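Local coordinates for protein Non-ribosomal peptide synthetase (Methanobrevibacter ruminantium, PDB 6VTJ) that probably carries a peptide intermediate as a phosphopantetheine thioester on its carrier domain and releases it by NAD(P)H-dependent reduction in its reductase domain, at residues E180-T183 and D184-G187; D227-I230 and F231-N234; I343-I346 and K347-A351; I394-R397 and D398-D401; P470-D473 and E474-K478. All coordinates share one frame; numbering follows the deposited sequence.

Contact 1 (E180-T183 and D184-G187)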
loop_
_atom_site.group_PDB
_atom_site.type_symbol
_atom_site.label_atom_id
_atom_site.label_comp_id
_atom_site.label_asym_id
_atom_site.label_seq_id
_atom_site.Cartn_x
_atom_site.Cartn_y
_atom_site.Cartn_z
ATOM N N GLU A 180 -2.101 25.043 9.202
ATOM C CA GLU A 180 -0.912 25.835 9.490
ATOM C C GLU A 180 -0.110 26.075 8.224
ATOM O O GLU A 180 0.012 25.194 7.363
ATOM C CB GLU A 180 0.013 25.134 10.492
ATOM C CG GLU A 180 -0.566 24.802 11.821
ATOM C CD GLU A 180 -0.884 23.345 11.901
ATOM O OE1 GLU A 180 -1.407 22.827 10.897
ATOM O OE2 GLU A 180 -0.611 22.719 12.940
ATOM N N ASP A 181 0.481 27.251 8.144
ATOM C CA ASP A 181 1.458 27.577 7.117
ATOM C C ASP A 181 2.840 27.392 7.737
ATOM O O ASP A 181 3.290 28.215 8.533
ATOM C CB ASP A 181 1.231 28.997 6.610
ATOM C CG ASP A 181 2.160 29.366 5.472
ATOM O OD1 ASP A 181 3.082 28.580 5.180
ATOM O OD2 ASP A 181 1.962 30.437 4.857
ATOM N N PHE A 182 3.522 26.309 7.374
ATOM C CA PHE A 182 4.889 26.093 7.827
ATOM C C PHE A 182 5.918 26.436 6.747
ATOM O O PHE A 182 7.041 25.910 6.769
ATOM C CB PHE A 182 5.038 24.661 8.326
ATOM C CG PHE A 182 4.437 24.440 9.691
ATOM C CD1 PHE A 182 4.711 25.323 10.737
ATOM C CD2 PHE A 182 3.581 23.376 9.932
ATOM C CE1 PHE A 182 4.149 25.136 12.023
ATOM C CE2 PHE A 182 3.016 23.177 11.211
ATOM C CZ PHE A 182 3.295 24.067 12.254
ATOM N N THR A 183 5.564 27.356 5.831
ATOM C CA THR A 183 6.484 27.788 4.774
ATOM C C THR A 183 7.739 28.416 5.349
ATOM O O THR A 183 8.844 28.222 4.822
ATOM C CB THR A 183 5.817 28.818 3.859
ATOM O OG1 THR A 183 4.648 28.263 3.263
ATOM C CG2 THR A 183 6.792 29.307 2.765
ATOM N N ASP A 184 7.579 29.226 6.394
ATOM C CA ASP A 184 8.708 29.924 6.988
ATOM C C ASP A 184 9.714 28.981 7.623
ATOM O O ASP A 184 10.823 29.413 7.942
ATOM C CB ASP A 184 8.209 30.944 8.013
ATOM C CG ASP A 184 7.249 30.346 9.021
ATOM O OD1 ASP A 184 6.409 29.490 8.640
ATOM O OD2 ASP A 184 7.335 30.746 10.205
ATOM N N LEU A 185 9.380 27.711 7.804
ATOM C CA LEU A 185 10.400 26.786 8.276
ATOM C C LEU A 185 11.239 26.229 7.141
ATOM O O LEU A 185 12.298 25.654 7.399
ATOM C CB LEU A 185 9.758 25.648 9.073
ATOM C CG LEU A 185 8.973 26.102 10.307
ATOM C CD1 LEU A 185 8.603 24.912 11.174
ATOM C CD2 LEU A 185 9.805 27.095 11.099
ATOM N N VAL A 186 10.792 26.381 5.895
ATOM C CA VAL A 186 11.578 25.920 4.752
ATOM C C VAL A 186 12.815 26.792 4.637
ATOM O O VAL A 186 12.717 28.018 4.492
ATOM C CB VAL A 186 10.749 25.953 3.460
ATOM C CG1 VAL A 186 11.612 25.641 2.261
ATOM C CG2 VAL A 186 9.588 24.955 3.570
ATOM N N GLY A 187 13.982 26.165 4.712
ATOM C CA GLY A 187 15.243 26.863 4.803
ATOM C C GLY A 187 15.884 26.795 6.172
ATOM O O GLY A 187 17.091 27.012 6.280
HETATM O O HOH W 1 10.999 30.004 4.116
#
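Phe182 and Leu185 meet in a local turn contact at the protein surface, in the loop that leads from helix 166-177 into strand 190-194. Their side chains run alongside each other and point the same way, with Phe182 CD1 3.9 Å from Leu185 CD1; the methyl reaches the ring obliquely. On one face of that ring, near its rim, lies Glu180 CB, 3.6 Å above the plane. Leu185 N donates to Phe182 O at 3.1 Å and Val186 N to Thr183 O at 2.9 Å, and both donors stand well above the carbonyl planes, in keeping with the 3-10 turn. Asp181 opens the turn: its OD1 accepts from Thr183 N at 2.8 Å, two residues on, which makes an Asx turn, and its carboxylate gets there with CG anti to the backbone N (chi1 -176°). The same oxygen takes a bond from Thr183 OG1 that is unusually short at 2.5 Å, and this second grip probably limits the rotation of both side chains. The turn belongs to the Rossmann-type reductase domain and packs on two of its helices, Phe182 and Leu185 both continuing onto Ile147 of helix 137-149. Thr183 O is likewise shared, since one water donates to it and, at 2.7 Å, to Val186 O, bridging the two carbonyls at the exit of the turn. Asp184 OD1 bends back to 3.4 Å from Asp181 O, a pair of acceptors that cannot bond and probably repel mildly. Thr183 and Val186 rest on Ile171 and Gln167 of helix 166-177.

Contact 2 (D227-I230 and F231-N234)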
loop_
_atom_site.group_PDB
_atom_site.type_symbol
_atom_site.label_atom_id
_atom_site.label_comp_id
_atom_site.label_asym_id
_atom_site.label_seq_id
_atom_site.Cartn_x
_atom_site.Cartn_y
_atom_site.Cartn_z
ATOM N N ASP A 227 4.082 -3.261 -15.754
ATOM C CA ASP A 227 5.528 -3.375 -15.937
ATOM C C ASP A 227 6.276 -3.440 -14.609
ATOM O O ASP A 227 5.670 -3.658 -13.556
ATOM C CB ASP A 227 6.067 -2.222 -16.785
ATOM C CG ASP A 227 5.583 -0.871 -16.323
ATOM O OD1 ASP A 227 5.534 -0.623 -15.096
ATOM O OD2 ASP A 227 5.280 -0.037 -17.204
ATOM N N ASP A 228 7.591 -3.242 -14.639
ATOM C CA ASP A 228 8.419 -3.508 -13.471
ATOM C C ASP A 228 8.951 -2.245 -12.807
ATOM O O ASP A 228 9.893 -2.319 -12.011
ATOM C CB ASP A 228 9.563 -4.450 -13.847
ATOM C CG ASP A 228 9.092 -5.885 -13.971
ATOM O OD1 ASP A 228 7.868 -6.101 -13.822
ATOM O OD2 ASP A 228 9.928 -6.790 -14.193
ATOM N N TYR A 229 8.370 -1.086 -13.104
ATOM C CA TYR A 229 8.813 0.130 -12.438
ATOM C C TYR A 229 8.552 0.058 -10.936
ATOM O O TYR A 229 9.319 0.624 -10.136
ATOM C CB TYR A 229 8.116 1.337 -13.064
ATOM C CG TYR A 229 8.570 2.669 -12.518
ATOM C CD1 TYR A 229 9.867 3.124 -12.725
ATOM C CD2 TYR A 229 7.695 3.479 -11.800
ATOM C CE1 TYR A 229 10.292 4.350 -12.225
ATOM C CE2 TYR A 229 8.101 4.716 -11.293
ATOM C CZ TYR A 229 9.402 5.150 -11.505
ATOM O OH TYR A 229 9.803 6.384 -10.995
ATOM N N ILE A 230 7.490 -0.658 -10.540
ATOM C CA ILE A 230 7.165 -0.821 -9.128
ATOM C C ILE A 230 8.353 -1.398 -8.374
ATOM O O ILE A 230 8.613 -1.026 -7.224
ATOM C CB ILE A 230 5.903 -1.689 -8.956
ATOM C CG1 ILE A 230 5.547 -1.806 -7.461
ATOM C CG2 ILE A 230 6.089 -3.058 -9.585
ATOM C CD1 ILE A 230 4.112 -2.272 -7.171
ATOM N N PHE A 231 9.105 -2.298 -9.015
ATOM C CA PHE A 231 10.294 -2.853 -8.382
ATOM C C PHE A 231 11.438 -1.846 -8.352
ATOM O O PHE A 231 12.315 -1.932 -7.478
ATOM C CB PHE A 231 10.740 -4.127 -9.107
ATOM C CG PHE A 231 9.782 -5.283 -8.963
ATOM C CD1 PHE A 231 9.685 -5.984 -7.770
ATOM C CD2 PHE A 231 9.006 -5.685 -10.033
ATOM C CE1 PHE A 231 8.802 -7.065 -7.646
ATOM C CE2 PHE A 231 8.134 -6.749 -9.917
ATOM C CZ PHE A 231 8.030 -7.441 -8.724
ATOM N N ARG A 232 11.469 -0.901 -9.296
ATOM C CA ARG A 232 12.517 0.115 -9.253
ATOM C C ARG A 232 12.317 1.042 -8.062
ATOM O O ARG A 232 13.280 1.386 -7.366
ATOM C CB ARG A 232 12.537 0.940 -10.546
ATOM C CG ARG A 232 12.989 0.201 -11.785
ATOM C CD ARG A 232 14.480 0.305 -11.961
ATOM N NE ARG A 232 14.901 1.664 -12.289
ATOM C CZ ARG A 232 15.794 2.357 -11.582
ATOM N NH1 ARG A 232 16.354 1.820 -10.493
ATOM N NH2 ARG A 232 16.122 3.591 -11.961
ATOM N N VAL A 233 11.080 1.483 -7.838
ATOM C CA VAL A 233 10.818 2.391 -6.723
ATOM C C VAL A 233 10.869 1.638 -5.400
ATOM O O VAL A 233 11.524 2.070 -4.446
ATOM C CB VAL A 233 9.466 3.107 -6.897
ATOM C CG1 VAL A 233 9.157 3.969 -5.671
ATOM C CG2 VAL A 233 9.455 3.955 -8.157
ATOM N N ASN A 234 10.186 0.492 -5.326
ATOM C CA ASN A 234 9.977 -0.178 -4.052
ATOM C C ASN A 234 11.146 -1.057 -3.630
ATOM O O ASN A 234 11.270 -1.355 -2.441
ATOM C CB ASN A 234 8.705 -1.005 -4.126
ATOM C CG ASN A 234 7.476 -0.145 -4.224
ATOM O OD1 ASN A 234 7.576 1.082 -4.309
ATOM N ND2 ASN A 234 6.300 -0.775 -4.221
#
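Tyr229 offers one face of its ring to Val233, one helical turn on, in a CH-pi contact: Val233 CG2 stands 3.9 Å from the ring centroid, 29° off the normal, and comes closest to Tyr229 CE2 at 3.5 Å. With chi1 at -176°, the ring is carried away from the backbone N to where that methyl lies over its face. Phe231 is approached differently. Asp228 OD1, which also has a long, weak ion pair with Lys291 NZ, lies in the ring plane at the edge, and the carboxylate is turned almost perpendicular to the ring, its CG 3.9 Å from Phe231 CD2. Ile230 crosses two neighbours obliquely, its CG1 3.5 Å from Asn234 ND2 and its CG2 4.0 Å from Phe231 CD2; it also rests on Leu220 and Tyr292. These pairs lie at the start of helix 229-246, Asp228 just ahead of it; this is the crossover helix of the beta-alpha-beta unit between strands 213-216 and 252-258. Straight backbone bonds set the spacing, Val233 N to Tyr229 O at 3.0 Å and Asn234 N to Ile230 O at 2.9 Å, whereas Asp228 O receives weak bonds from Phe231 N and Arg232 N. Were Ile230 cut back to alanine, the Asn234 amide would probably lose the CG1 lying against it, with packing thinned beside Phe231 and toward Leu220 and Tyr292. The Asn234 amide is itself fixed from outside, OD1 accepting from Leu220 N and ND2 donating to Ser295 OG. Leu220 directly precedes Val221, which lines the phosphopantetheine pocket.

Contact 3 (I343-I346 and K347-A351)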
loop_
_atom_site.group_PDB
_atom_site.type_symbol
_atom_site.label_atom_id
_atom_site.label_comp_id
_atom_site.label_asym_id
_atom_site.label_seq_id
_atom_site.Cartn_x
_atom_site.Cartn_y
_atom_site.Cartn_z
ATOM N N ILE A 343 -15.975 0.197 -0.753
ATOM C CA ILE A 343 -17.101 0.834 -0.055
ATOM C C ILE A 343 -18.017 1.582 -1.031
ATOM O O ILE A 343 -19.247 1.612 -0.863
ATOM C CB ILE A 343 -16.580 1.789 1.032
ATOM C CG1 ILE A 343 -15.661 1.064 2.022
ATOM C CG2 ILE A 343 -17.727 2.436 1.750
ATOM C CD1 ILE A 343 -16.376 0.089 2.876
ATOM N N LYS A 344 -17.432 2.246 -2.035
ATOM C CA LYS A 344 -18.243 2.956 -3.020
ATOM C C LYS A 344 -19.136 1.984 -3.775
ATOM O O LYS A 344 -20.305 2.277 -4.046
ATOM C CB LYS A 344 -17.355 3.706 -4.019
ATOM C CG LYS A 344 -18.080 4.782 -4.802
ATOM C CD LYS A 344 -17.373 5.114 -6.120
ATOM C CE LYS A 344 -16.492 6.324 -5.969
ATOM N NZ LYS A 344 -16.788 7.380 -6.979
ATOM N N THR A 345 -18.587 0.835 -4.162
ATOM C CA THR A 345 -19.409 -0.147 -4.860
ATOM C C THR A 345 -20.548 -0.617 -3.971
ATOM O O THR A 345 -21.692 -0.743 -4.430
ATOM C CB THR A 345 -18.568 -1.333 -5.320
ATOM O OG1 THR A 345 -17.808 -0.952 -6.469
ATOM C CG2 THR A 345 -19.462 -2.503 -5.694
ATOM N N ILE A 346 -20.255 -0.869 -2.689
ATOM C CA ILE A 346 -21.316 -1.309 -1.784
ATOM C C ILE A 346 -22.413 -0.256 -1.732
ATOM O O ILE A 346 -23.616 -0.572 -1.744
ATOM C CB ILE A 346 -20.746 -1.619 -0.384
ATOM C CG1 ILE A 346 -20.068 -2.980 -0.358
ATOM C CG2 ILE A 346 -21.831 -1.583 0.654
ATOM C CD1 ILE A 346 -19.249 -3.219 0.902
ATOM N N LYS A 347 -22.019 1.017 -1.716
ATOM C CA LYS A 347 -23.015 2.084 -1.705
ATOM C C LYS A 347 -23.820 2.101 -3.005
ATOM O O LYS A 347 -25.046 2.245 -2.977
ATOM C CB LYS A 347 -22.333 3.433 -1.451
ATOM C CG LYS A 347 -23.285 4.614 -1.333
ATOM C CD LYS A 347 -23.456 5.305 -2.685
ATOM C CE LYS A 347 -24.523 6.394 -2.662
ATOM N NZ LYS A 347 -24.716 6.982 -4.022
ATOM N N LYS A 348 -23.155 1.935 -4.151
ATOM C CA LYS A 348 -23.861 2.013 -5.429
ATOM C C LYS A 348 -24.874 0.881 -5.560
ATOM O O LYS A 348 -26.033 1.111 -5.918
ATOM C CB LYS A 348 -22.876 1.981 -6.603
ATOM C CG LYS A 348 -21.923 3.182 -6.722
ATOM C CD LYS A 348 -22.617 4.415 -7.262
ATOM C CE LYS A 348 -21.612 5.502 -7.620
ATOM N NZ LYS A 348 -20.539 5.004 -8.533
ATOM N N LEU A 349 -24.454 -0.350 -5.272
ATOM C CA LEU A 349 -25.394 -1.456 -5.238
ATOM C C LEU A 349 -26.405 -1.318 -4.110
ATOM O O LEU A 349 -27.470 -1.931 -4.175
ATOM C CB LEU A 349 -24.650 -2.784 -5.096
ATOM C CG LEU A 349 -23.448 -3.050 -6.003
ATOM C CD1 LEU A 349 -22.930 -4.477 -5.854
ATOM C CD2 LEU A 349 -23.821 -2.773 -7.450
ATOM N N GLY A 350 -26.111 -0.523 -3.089
ATOM C CA GLY A 350 -26.975 -0.485 -1.916
ATOM C C GLY A 350 -27.049 -1.787 -1.143
ATOM O O GLY A 350 -28.031 -2.019 -0.440
ATOM N N ALA A 351 -26.032 -2.645 -1.240
ATOM C CA ALA A 351 -26.098 -3.932 -0.559
ATOM C C ALA A 351 -24.700 -4.500 -0.371
ATOM O O ALA A 351 -23.759 -4.138 -1.076
ATOM C CB ALA A 351 -26.969 -4.931 -1.328
#
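Lys344 and Lys348 stand one turn apart near the end of helix 338-349 with no ring between them; the rings that matter come from outside, Tyr489 in a cation-pi contact with Lys344 and Tyr408 in another with Lys347. The flat groups of the contact itself are peptide units, joined by i to i+4 bonds from Lys347 N, Lys348 N and Leu349 N to Ile343 O, Lys344 O and Thr345 O. Ile346 O takes two weak bonds, from Gly350 N and from Ala351 N, the latter at 3.2 Å. With Gly350 N also bonded weakly to Lys347 O, this is a Schellman motif, and Gly350, at positive phi, is the residue where the helix stops. Beyond it Ala351 O is buried without a polar partner in the model, Ile346 CG2 lying 3.6 Å from it. Thr345 CG2 and Leu349 CD1 lie alongside each other at 4.0 Å. The two lysines also point the same way, Lys344 CD 4.0 Å from Lys348 NZ. Lys344 NZ bonds Tyr489 O, and Lys347 NZ bonds Phe490 O. With Lys344 NZ and Lys348 NZ 4.7 Å apart, the cations probably repel somewhat, a cost that Tyr489 O and the Tyr489 ring probably offset for Lys344, while the negative end of the helix dipole would also welcome positive charge.

Contact 4 (I394-R397 and D398-D401)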
loop_
_atom_site.group_PDB
_atom_site.type_symbol
_atom_site.label_atom_id
_atom_site.label_comp_id
_atom_site.label_asym_id
_atom_site.label_seq_id
_atom_site.Cartn_x
_atom_site.Cartn_y
_atom_site.Cartn_z
ATOM N N ILE A 394 -12.830 -2.322 13.100
ATOM C CA ILE A 394 -14.259 -2.180 12.885
ATOM C C ILE A 394 -14.661 -3.136 11.767
ATOM O O ILE A 394 -13.816 -3.719 11.085
ATOM C CB ILE A 394 -14.667 -0.727 12.553
ATOM C CG1 ILE A 394 -13.993 -0.223 11.287
ATOM C CG2 ILE A 394 -14.303 0.198 13.680
ATOM C CD1 ILE A 394 -14.473 1.167 10.897
ATOM N N SER A 395 -15.965 -3.308 11.590
ATOM C CA SER A 395 -16.465 -4.123 10.491
ATOM C C SER A 395 -17.150 -3.236 9.464
ATOM O O SER A 395 -17.311 -2.035 9.661
ATOM C CB SER A 395 -17.423 -5.198 10.998
ATOM O OG SER A 395 -18.677 -4.622 11.271
ATOM N N HIS A 396 -17.560 -3.849 8.350
ATOM C CA HIS A 396 -18.266 -3.086 7.336
ATOM C C HIS A 396 -19.692 -2.767 7.751
ATOM O O HIS A 396 -20.312 -1.899 7.136
ATOM C CB HIS A 396 -18.235 -3.821 6.000
ATOM C CG HIS A 396 -16.927 -3.673 5.283
ATOM N ND1 HIS A 396 -15.787 -4.344 5.672
ATOM C CD2 HIS A 396 -16.567 -2.899 4.233
ATOM C CE1 HIS A 396 -14.787 -4.010 4.876
ATOM N NE2 HIS A 396 -15.230 -3.128 3.998
ATOM N N ARG A 397 -20.205 -3.412 8.797
ATOM C CA ARG A 397 -21.456 -2.956 9.384
ATOM C C ARG A 397 -21.257 -1.619 10.080
ATOM O O ARG A 397 -22.123 -0.741 10.001
ATOM C CB ARG A 397 -22.002 -3.996 10.366
ATOM C CG ARG A 397 -22.279 -5.358 9.748
ATOM C CD ARG A 397 -22.859 -6.335 10.776
ATOM N NE ARG A 397 -23.180 -7.600 10.139
ATOM C CZ ARG A 397 -22.330 -8.617 10.032
ATOM N NH1 ARG A 397 -21.107 -8.528 10.549
ATOM N NH2 ARG A 397 -22.704 -9.721 9.403
ATOM N N ASP A 398 -20.111 -1.430 10.736
ATOM C CA ASP A 398 -19.811 -0.128 11.318
ATOM C C ASP A 398 -19.744 0.936 10.239
ATOM O O ASP A 398 -20.322 2.035 10.375
ATOM C CB ASP A 398 -18.490 -0.185 12.082
ATOM C CG ASP A 398 -18.562 -1.071 13.290
ATOM O OD1 ASP A 398 -19.486 -0.874 14.105
ATOM O OD2 ASP A 398 -17.694 -1.962 13.433
ATOM N N ILE A 399 -19.050 0.615 9.139
ATOM C CA ILE A 399 -18.904 1.587 8.067
ATOM C C ILE A 399 -20.254 1.894 7.450
ATOM O O ILE A 399 -20.597 3.060 7.230
ATOM C CB ILE A 399 -17.905 1.095 7.011
ATOM C CG1 ILE A 399 -16.482 1.184 7.558
ATOM C CG2 ILE A 399 -18.060 1.911 5.748
ATOM C CD1 ILE A 399 -15.662 -0.045 7.271
ATOM N N VAL A 400 -21.057 0.859 7.189
ATOM C CA VAL A 400 -22.356 1.078 6.558
ATOM C C VAL A 400 -23.319 1.783 7.513
ATOM O O VAL A 400 -24.145 2.583 7.072
ATOM C CB VAL A 400 -22.915 -0.254 6.019
ATOM C CG1 VAL A 400 -24.408 -0.174 5.786
ATOM C CG2 VAL A 400 -22.238 -0.590 4.693
ATOM N N ASP A 401 -23.224 1.536 8.823
ATOM C CA ASP A 401 -24.023 2.311 9.767
ATOM C C ASP A 401 -23.704 3.790 9.647
ATOM O O ASP A 401 -24.615 4.629 9.663
ATOM C CB ASP A 401 -23.792 1.842 11.205
ATOM C CG ASP A 401 -24.411 0.474 11.489
ATOM O OD1 ASP A 401 -25.149 -0.049 10.619
ATOM O OD2 ASP A 401 -24.124 -0.095 12.571
#
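Ser395 and Asp398 meet through hydrogen bonds. Ser395 N donates to Asp398 OD2 at 2.9 Å along an almost straight line (175°), reaching the oxygen on its anti side, 16° out of the carboxylate plane. Ser395 OG accepts from Arg397 N at 3.1 Å, a weak bond that caps the first turn; its chi1 of 78° tucks the hydroxyl between backbone N and carbonyl. Farther on, Asp401 N donates to Arg397 O at 2.8 Å; that carbonyl oxygen also lies 3.0 Å from Asp401 CG, both carboxylate oxygens being acceptors that cannot bond it. Ser395 and Asp398 form a capping box, its firm half the bond from Ser395 N, and it starts helix 396-403 directly after the short, weakly bonded strand 394-395. A leucine in place of Asp398 would probably leave Ser395 N without its acceptor and the start of the helix less firmly fixed. Among apolar contacts, Ile394 CD1 reaches across at about a right angle to Ile399 CG1, 3.9 Å away, while Ile399 CD1 lies over one face of the His396 ring, 4.2 Å above its plane and offset toward the rim. Ile394 CB also packs on the carboxylate, 3.4 Å from Asp398 OD2. Charged and polar ends find partners farther off, with Arg397 NE salt-bridged to Glu412 OE1 and His396 ND1 bonded to Glu359 O.

Contact 5 (P470-D473 and E474-K478)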
loop_
_atom_site.group_PDB
_atom_site.type_symbol
_atom_site.label_atom_id
_atom_site.label_comp_id
_atom_site.label_asym_id
_atom_site.label_seq_id
_atom_site.Cartn_x
_atom_site.Cartn_y
_atom_site.Cartn_z
ATOM N N PRO A 470 -6.671 6.015 18.490
ATOM C CA PRO A 470 -8.043 6.484 18.690
ATOM C C PRO A 470 -9.023 5.600 17.952
ATOM O O PRO A 470 -8.773 5.167 16.826
ATOM C CB PRO A 470 -8.034 7.897 18.095
ATOM C CG PRO A 470 -6.969 7.890 17.099
ATOM C CD PRO A 470 -5.919 6.885 17.563
ATOM N N GLU A 471 -10.168 5.368 18.580
ATOM C CA GLU A 471 -11.188 4.525 17.976
ATOM C C GLU A 471 -11.751 5.183 16.724
ATOM O O GLU A 471 -11.973 6.394 16.679
ATOM C CB GLU A 471 -12.308 4.267 18.974
ATOM C CG GLU A 471 -11.863 3.427 20.140
ATOM C CD GLU A 471 -12.872 2.366 20.519
ATOM O OE1 GLU A 471 -12.572 1.164 20.309
ATOM O OE2 GLU A 471 -13.963 2.743 21.027
ATOM N N ALA A 472 -11.975 4.374 15.695
ATOM C CA ALA A 472 -12.670 4.837 14.495
ATOM C C ALA A 472 -14.173 4.737 14.745
ATOM O O ALA A 472 -14.875 3.893 14.185
ATOM C CB ALA A 472 -12.250 4.031 13.272
ATOM N N ASP A 473 -14.657 5.602 15.643
ATOM C CA ASP A 473 -16.075 5.648 15.979
ATOM C C ASP A 473 -16.885 6.353 14.883
ATOM O O ASP A 473 -16.345 6.861 13.884
ATOM C CB ASP A 473 -16.287 6.329 17.330
ATOM C CG ASP A 473 -15.630 7.699 17.416
ATOM O OD1 ASP A 473 -15.357 8.318 16.368
ATOM O OD2 ASP A 473 -15.362 8.152 18.540
ATOM N N GLU A 474 -18.207 6.404 15.102
ATOM C CA GLU A 474 -19.119 6.972 14.109
ATOM C C GLU A 474 -18.752 8.412 13.770
ATOM O O GLU A 474 -18.705 8.787 12.587
ATOM C CB GLU A 474 -20.575 6.895 14.593
ATOM C CG GLU A 474 -21.555 7.241 13.457
ATOM C CD GLU A 474 -23.027 6.939 13.750
ATOM O OE1 GLU A 474 -23.700 7.753 14.426
ATOM O OE2 GLU A 474 -23.516 5.894 13.263
ATOM N N GLU A 475 -18.447 9.219 14.789
ATOM C CA GLU A 475 -18.043 10.601 14.546
ATOM C C GLU A 475 -16.833 10.655 13.621
ATOM O O GLU A 475 -16.816 11.415 12.643
ATOM C CB GLU A 475 -17.760 11.316 15.875
ATOM C CG GLU A 475 -18.979 11.376 16.835
ATOM C CD GLU A 475 -18.877 10.396 18.024
ATOM O OE1 GLU A 475 -18.884 10.874 19.187
ATOM O OE2 GLU A 475 -18.786 9.152 17.799
ATOM N N TYR A 476 -15.809 9.838 13.900
ATOM C CA TYR A 476 -14.658 9.850 13.008
ATOM C C TYR A 476 -15.084 9.463 11.603
ATOM O O TYR A 476 -14.741 10.149 10.625
ATOM C CB TYR A 476 -13.558 8.920 13.515
ATOM C CG TYR A 476 -12.569 8.592 12.444
ATOM C CD1 TYR A 476 -11.662 9.545 12.003
ATOM C CD2 TYR A 476 -12.556 7.339 11.845
ATOM C CE1 TYR A 476 -10.761 9.252 11.022
ATOM C CE2 TYR A 476 -11.649 7.030 10.866
ATOM C CZ TYR A 476 -10.759 7.989 10.454
ATOM O OH TYR A 476 -9.856 7.683 9.467
ATOM N N LEU A 477 -15.896 8.401 11.490
ATOM C CA LEU A 477 -16.333 7.972 10.166
ATOM C C LEU A 477 -17.133 9.080 9.491
ATOM O O LEU A 477 -16.986 9.312 8.285
ATOM C CB LEU A 477 -17.131 6.665 10.258
ATOM C CG LEU A 477 -16.321 5.412 10.642
ATOM C CD1 LEU A 477 -17.228 4.188 10.793
ATOM C CD2 LEU A 477 -15.175 5.120 9.638
ATOM N N LYS A 478 -17.920 9.836 10.266
ATOM C CA LYS A 478 -18.667 10.918 9.627
ATOM C C LYS A 478 -17.719 11.995 9.125
ATOM O O LYS A 478 -17.861 12.472 7.986
ATOM C CB LYS A 478 -19.704 11.501 10.582
ATOM C CG LYS A 478 -20.886 10.589 10.800
ATOM C CD LYS A 478 -21.829 11.141 11.856
ATOM C CE LYS A 478 -22.930 10.146 12.149
ATOM N NZ LYS A 478 -23.689 10.482 13.394
#
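An aspartate N-cap starts helix 474-485, and Asp473 supplies it. Its OD1 accepts from Tyr476 N at 2.9 Å, the donor lying nearly along the C-O axis of the carboxylate, so that a negative charge sits where it would probably interact favourably with the positive end of the helix. The side chain turns back over the first turn because CG lies between the backbone N and the carbonyl carbon (chi1 53°). From the same residue, Asp473 O receives Leu477 N at 2.9 Å, the first regular bond of the helix; Asp473 O also lies at the edge of the Tyr476 ring, near its plane. Just before the cap, Ala472 is the centre of an inverse gamma turn, closed weakly by Asp473 N to Glu471 O. Ala472 CB meets Tyr476 CD2 obliquely at 3.6 Å, packing the turn against the ring, while Tyr476 OH bonds Ser323 O and both Ala472 and Leu477 touch Met363 of strand 360-365. Farther along the helix, Lys478 NZ makes a salt bridge of 2.9 Å with Glu474 OE1, coming from above the carboxylate plane. Glu475, its chain bent at chi2, instead curls toward the cap, bringing two like-charged oxygens, Glu475 OE2 and Asp473 OD2, to 3.6 Å.

Read together, the five contacts show how local chemistry follows position in the fold. Contact 1 is a surface 3-10 turn with an Asx turn and a bridging water, while contact 4 is buried and contacts 2, 3 and 5 are partly so. Contacts 2, 4 and 5 lie at helix beginnings, contact 4 capped by a serine hydroxyl with an aspartate closing the box, contact 5 by an aspartate carboxylate; contact 3 is a helix end, where a glycine and lysines appear instead. Contacts 3, 4 and 5 form a connected cluster: Ile343 CD1 packs 3.3 Å from His396 CD2, and Ile394 CD1 touches Leu477 CD1. Contact 2 lies across the chain's centre from these three, and contact 1 touches none of the others.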